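Regulating synaptic membrane exocytosis protein 2 (Rattus norvegicus, PDB 2BWQ) probably acts as a Rab3-interacting scaffold that regulates synaptic vesicle exocytosis and neurotransmitter release, here represented by its C2A domain. Local coordinates at residues A[8-13]-A[121-126]. Residues are numbered along the deposited sequence; the frame is centred on the assembly and turned at random.
Sequences SIKLWF and DEPHWY
Ser8 lays its CB over one face of the Trp125 six-membered ring, a CH-pi contact 3.6 Å from the ring centroid and 10° off its normal. With Ser8 OG anti to the backbone N (chi1 176°), that hydroxyl is turned toward the proline, 3.9 Å from Pro123 CB. Ile9 and His124 form an antiparallel hydrogen-bonded pair: Ile9 N gives a nearly straight bond to His124 O, 2.9 Å, and His124 N returns one to Ile9 O. That carbonyl oxygen also accepts from a water that is hydrogen-bonded to Tyr126 OH at 2.6 Å, so the strand edge and the phenol are bridged. The Ile9 side chain crosses that of Tyr126 at about a right angle, and Ile9 CD1 lies 3.8 Å from Tyr126 CD1. Lys10 runs its CG and CD past the Asp121 carbonyl, then bends at its last two torsions, bringing Lys10 NZ to Asp121 OD1 at 2.8 Å in a salt bridge, on the syn side but tilted out of the carboxylate plane. At Leu11 a second water bridges Leu11 N and Glu122 O, while Leu11 O still takes a direct, more bent bond from Asp121 N (2.9 Å, 143°). Trp12 CB rests against the same Asp121 OD1, 3.5 Å away. Strand 123-127 is the outer strand of one four-stranded sheet of the C2 beta-sandwich, paired with 6-14, whose other edge bonds to 19-28; across the sandwich Ile9 packs on Ile91 and Leu11 on Leu89 of strand 88-95, and Leu11 and Tyr126 on Ile112 of strand 105-113.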
ATOM      1  N   SER A   8       5.298  -3.444  -4.280  1.00 10.80           N
ATOM      2  CA  SER A   8       4.601  -4.573  -4.886  1.00 11.54           C
ATOM      3  C   SER A   8       3.369  -4.876  -4.100  1.00 11.99           C
ATOM      4  O   SER A   8       3.416  -5.130  -2.906  1.00 13.16           O
ATOM      5  CB  SER A   8       5.527  -5.760  -4.918  1.00 13.15           C
ATOM      6  OG  SER A   8       4.824  -6.898  -5.432  1.00 15.50           O
ATOM      7  N   ILE A   9       2.214  -4.795  -4.793  1.00 12.92           N
ATOM      8  CA  ILE A   9       0.879  -4.886  -4.150  1.00 13.70           C
ATOM      9  C   ILE A   9       0.040  -5.832  -4.999  1.00 12.72           C
ATOM     10  O   ILE A   9       0.111  -5.786  -6.241  1.00 12.43           O
ATOM     11  CB  ILE A   9       0.210  -3.485  -4.219  1.00 14.58           C
ATOM     12  CG1 ILE A   9       1.024  -2.458  -3.429  1.00 16.16           C
ATOM     13  CG2 ILE A   9      -1.202  -3.539  -3.587  1.00 14.42           C
ATOM     14  CD1 ILE A   9       0.580  -0.995  -3.650  1.00 18.34           C
ATOM     15  N   LYS A  10      -0.730  -6.692  -4.348  1.00 12.03           N
ATOM     16  CA  LYS A  10      -1.671  -7.602  -5.018  1.00 12.20           C
ATOM     17  C   LYS A  10      -3.062  -7.282  -4.544  1.00 12.36           C
ATOM     18  O   LYS A  10      -3.324  -7.166  -3.306  1.00 14.95           O
ATOM     19  CB  LYS A  10      -1.289  -9.050  -4.658  1.00 12.67           C
ATOM     20  CG  LYS A  10      -2.239 -10.150  -5.209  1.00 14.36           C
ATOM     21  CD  LYS A  10      -1.598 -11.514  -4.968  1.00 19.68           C
ATOM     22  CE  LYS A  10      -1.838 -12.173  -3.654  1.00 26.54           C
ATOM     23  NZ  LYS A  10      -3.227 -12.567  -3.411  1.00 17.15           N
ATOM     24  N   LEU A  11      -4.001  -7.122  -5.470  1.00 11.00           N
ATOM     25  CA  LEU A  11      -5.392  -6.736  -5.147  1.00 11.26           C
ATOM     26  C   LEU A  11      -6.359  -7.775  -5.668  1.00 10.16           C
ATOM     27  O   LEU A  11      -6.207  -8.231  -6.806  1.00 11.30           O
ATOM     28  CB  LEU A  11      -5.706  -5.401  -5.824  1.00 12.12           C
ATOM     29  CG  LEU A  11      -4.820  -4.211  -5.488  1.00 10.73           C
ATOM     30  CD1 LEU A  11      -5.195  -2.993  -6.303  1.00 14.05           C
ATOM     31  CD2 LEU A  11      -4.946  -3.845  -3.975  1.00 14.50           C
ATOM     32  N   TRP A  12      -7.409  -8.026  -4.900  1.00 10.55           N
ATOM     33  CA  TRP A  12      -8.456  -8.871  -5.410  1.00 11.59           C
ATOM     34  C   TRP A  12      -9.758  -8.533  -4.684  1.00 11.42           C
ATOM     35  O   TRP A  12      -9.754  -8.409  -3.466  1.00 11.92           O
ATOM     36  CB  TRP A  12      -8.080 -10.345  -5.172  1.00 13.84           C
ATOM     37  CG  TRP A  12      -9.127 -11.313  -5.663  1.00 15.13           C
ATOM     38  CD1 TRP A  12      -9.547 -11.522  -6.984  1.00 16.70           C
ATOM     39  CD2 TRP A  12      -9.856 -12.148  -4.841  1.00 16.18           C
ATOM     40  NE1 TRP A  12     -10.577 -12.455  -6.953  1.00 17.89           N
ATOM     41  CE2 TRP A  12     -10.789 -12.846  -5.662  1.00 15.93           C
ATOM     42  CE3 TRP A  12      -9.855 -12.374  -3.477  1.00 17.22           C
ATOM     43  CZ2 TRP A  12     -11.686 -13.767  -5.122  1.00 18.02           C
ATOM     44  CZ3 TRP A  12     -10.763 -13.267  -2.936  1.00 19.46           C
ATOM     45  CH2 TRP A  12     -11.658 -13.932  -3.752  1.00 19.18           C
ATOM     46  N   PHE A  13     -10.826  -8.544  -5.445  1.00 11.47           N
ATOM     47  CA  PHE A  13     -12.167  -8.370  -4.863  1.00 11.11           C
ATOM     48  C   PHE A  13     -12.951  -9.673  -4.891  1.00 12.29           C
ATOM     49  O   PHE A  13     -13.044 -10.294  -5.942  1.00 13.10           O
ATOM     50  CB  PHE A  13     -12.894  -7.264  -5.620  1.00 12.23           C
ATOM     51  CG  PHE A  13     -14.320  -7.066  -5.155  1.00 12.29           C
ATOM     52  CD1 PHE A  13     -14.599  -6.666  -3.841  1.00 12.35           C
ATOM     53  CD2 PHE A  13     -15.403  -7.284  -6.027  1.00 15.67           C
ATOM     54  CE1 PHE A  13     -15.888  -6.524  -3.379  1.00 14.49           C
ATOM     55  CE2 PHE A  13     -16.731  -7.122  -5.569  1.00 17.31           C
ATOM     56  CZ  PHE A  13     -16.936  -6.713  -4.242  1.00 16.50           C
ATOM     57  N   ASP A 121      -5.791 -10.311  -8.721  1.00 11.13           N
ATOM     58  CA  ASP A 121      -5.101 -11.220  -7.781  1.00 10.07           C
ATOM     59  C   ASP A 121      -3.670 -11.522  -8.154  1.00 10.38           C
ATOM     60  O   ASP A 121      -3.197 -12.618  -7.761  1.00 11.94           O
ATOM     61  CB  ASP A 121      -5.905 -12.525  -7.555  1.00 11.36           C
ATOM     62  CG  ASP A 121      -5.508 -13.191  -6.292  1.00 12.15           C
ATOM     63  OD1 ASP A 121      -5.270 -12.511  -5.281  1.00 12.15           O
ATOM     64  OD2 ASP A 121      -5.376 -14.445  -6.265  1.00 11.52           O
ATOM     65  N   GLU A 122      -3.025 -10.651  -8.911  1.00 10.08           N
ATOM     66  CA  GLU A 122      -1.611 -10.777  -9.208  1.00 10.36           C
ATOM     67  C   GLU A 122      -0.797  -9.670  -8.571  1.00 11.70           C
ATOM     68  O   GLU A 122      -1.283  -8.552  -8.484  1.00 11.83           O
ATOM     69  CB  GLU A 122      -1.368 -10.710 -10.733  1.00 12.27           C
ATOM     70  CG  GLU A 122      -1.967 -11.920 -11.504  1.00 15.40           C
ATOM     71  CD  GLU A 122      -1.185 -13.238 -11.379  1.00 18.55           C
ATOM     72  OE1 GLU A 122      -0.224 -13.305 -10.624  1.00 20.11           O
ATOM     73  OE2 GLU A 122      -1.552 -14.225 -12.123  1.00 21.87           O
ATOM     74  N   PRO A 123       0.452  -9.874  -8.223  1.00 12.82           N
ATOM     75  CA  PRO A 123       1.296  -8.793  -7.773  1.00 12.60           C
ATOM     76  C   PRO A 123       1.685  -7.860  -8.938  1.00 11.87           C
ATOM     77  O   PRO A 123       1.932  -8.335 -10.059  1.00 13.60           O
ATOM     78  CB  PRO A 123       2.566  -9.517  -7.236  1.00 14.99           C
ATOM     79  CG  PRO A 123       2.565 -10.779  -8.021  1.00 19.18           C
ATOM     80  CD  PRO A 123       1.157 -11.169  -8.329  1.00 14.94           C
ATOM     81  N   HIS A 124       1.687  -6.559  -8.607  1.00 11.90           N
ATOM     82  CA  HIS A 124       2.162  -5.563  -9.547  1.00 12.91           C
ATOM     83  C   HIS A 124       3.004  -4.546  -8.802  1.00 13.47           C
ATOM     84  O   HIS A 124       2.759  -4.274  -7.633  1.00 13.02           O
ATOM     85  CB  HIS A 124       0.942  -4.865 -10.179  1.00 13.37           C
ATOM     86  CG  HIS A 124       0.186  -5.749 -11.111  1.00 12.99           C
ATOM     87  ND1 HIS A 124      -1.064  -6.290 -10.912  1.00 14.70           N
ATOM     88  CD2 HIS A 124       0.610  -6.210 -12.302  1.00 12.25           C
ATOM     89  CE1 HIS A 124      -1.385  -7.044 -11.964  1.00 10.56           C
ATOM     90  NE2 HIS A 124      -0.374  -7.023 -12.796  1.00 17.21           N
ATOM     91  N   TRP A 125       3.949  -3.951  -9.540  1.00 13.75           N
ATOM     92  CA  TRP A 125       4.792  -2.885  -8.981  1.00 12.51           C
ATOM     93  C   TRP A 125       4.181  -1.516  -9.262  1.00 13.97           C
ATOM     94  O   TRP A 125       3.658  -1.254 -10.373  1.00 14.85           O
ATOM     95  CB  TRP A 125       6.186  -2.923  -9.641  1.00 13.29           C
ATOM     96  CG  TRP A 125       7.033  -4.090  -9.169  1.00 14.37           C
ATOM     97  CD1 TRP A 125       7.340  -5.244  -9.856  1.00 18.26           C
ATOM     98  CD2 TRP A 125       7.670  -4.211  -7.900  1.00 14.84           C
ATOM     99  NE1 TRP A 125       8.155  -6.048  -9.093  1.00 16.25           N
ATOM    100  CE2 TRP A 125       8.354  -5.441  -7.878  1.00 16.28           C
ATOM    101  CE3 TRP A 125       7.753  -3.381  -6.783  1.00 14.35           C
ATOM    102  CZ2 TRP A 125       9.135  -5.854  -6.772  1.00 15.98           C
ATOM    103  CZ3 TRP A 125       8.540  -3.797  -5.673  1.00 14.10           C
ATOM    104  CH2 TRP A 125       9.163  -5.028  -5.672  1.00 15.09           C
ATOM    105  N   TYR A 126       4.229  -0.616  -8.276  1.00 12.45           N
ATOM    106  CA  TYR A 126       3.758   0.758  -8.384  1.00 12.98           C
ATOM    107  C   TYR A 126       4.874   1.720  -7.964  1.00 13.64           C
ATOM    108  O   TYR A 126       5.472   1.545  -6.897  1.00 13.83           O
ATOM    109  CB  TYR A 126       2.508   0.974  -7.463  1.00 13.57           C
ATOM    110  CG  TYR A 126       1.314   0.108  -7.844  1.00 12.73           C
ATOM    111  CD1 TYR A 126       1.206  -1.210  -7.399  1.00 12.97           C
ATOM    112  CD2 TYR A 126       0.330   0.626  -8.663  1.00 13.55           C
ATOM    113  CE1 TYR A 126       0.129  -1.993  -7.774  1.00 12.23           C
ATOM    114  CE2 TYR A 126      -0.794  -0.160  -9.015  1.00 14.15           C
ATOM    115  CZ  TYR A 126      -0.869  -1.461  -8.554  1.00 12.02           C
ATOM    116  OH  TYR A 126      -1.971  -2.248  -8.884  1.00 13.52           O
TER
HETATM  117  O   HOH W   1      -1.879  -4.645  -7.771  1.00 11.95           O
HETATM  118  O   HOH W   2      -3.387  -6.863  -8.204  1.00  9.14           O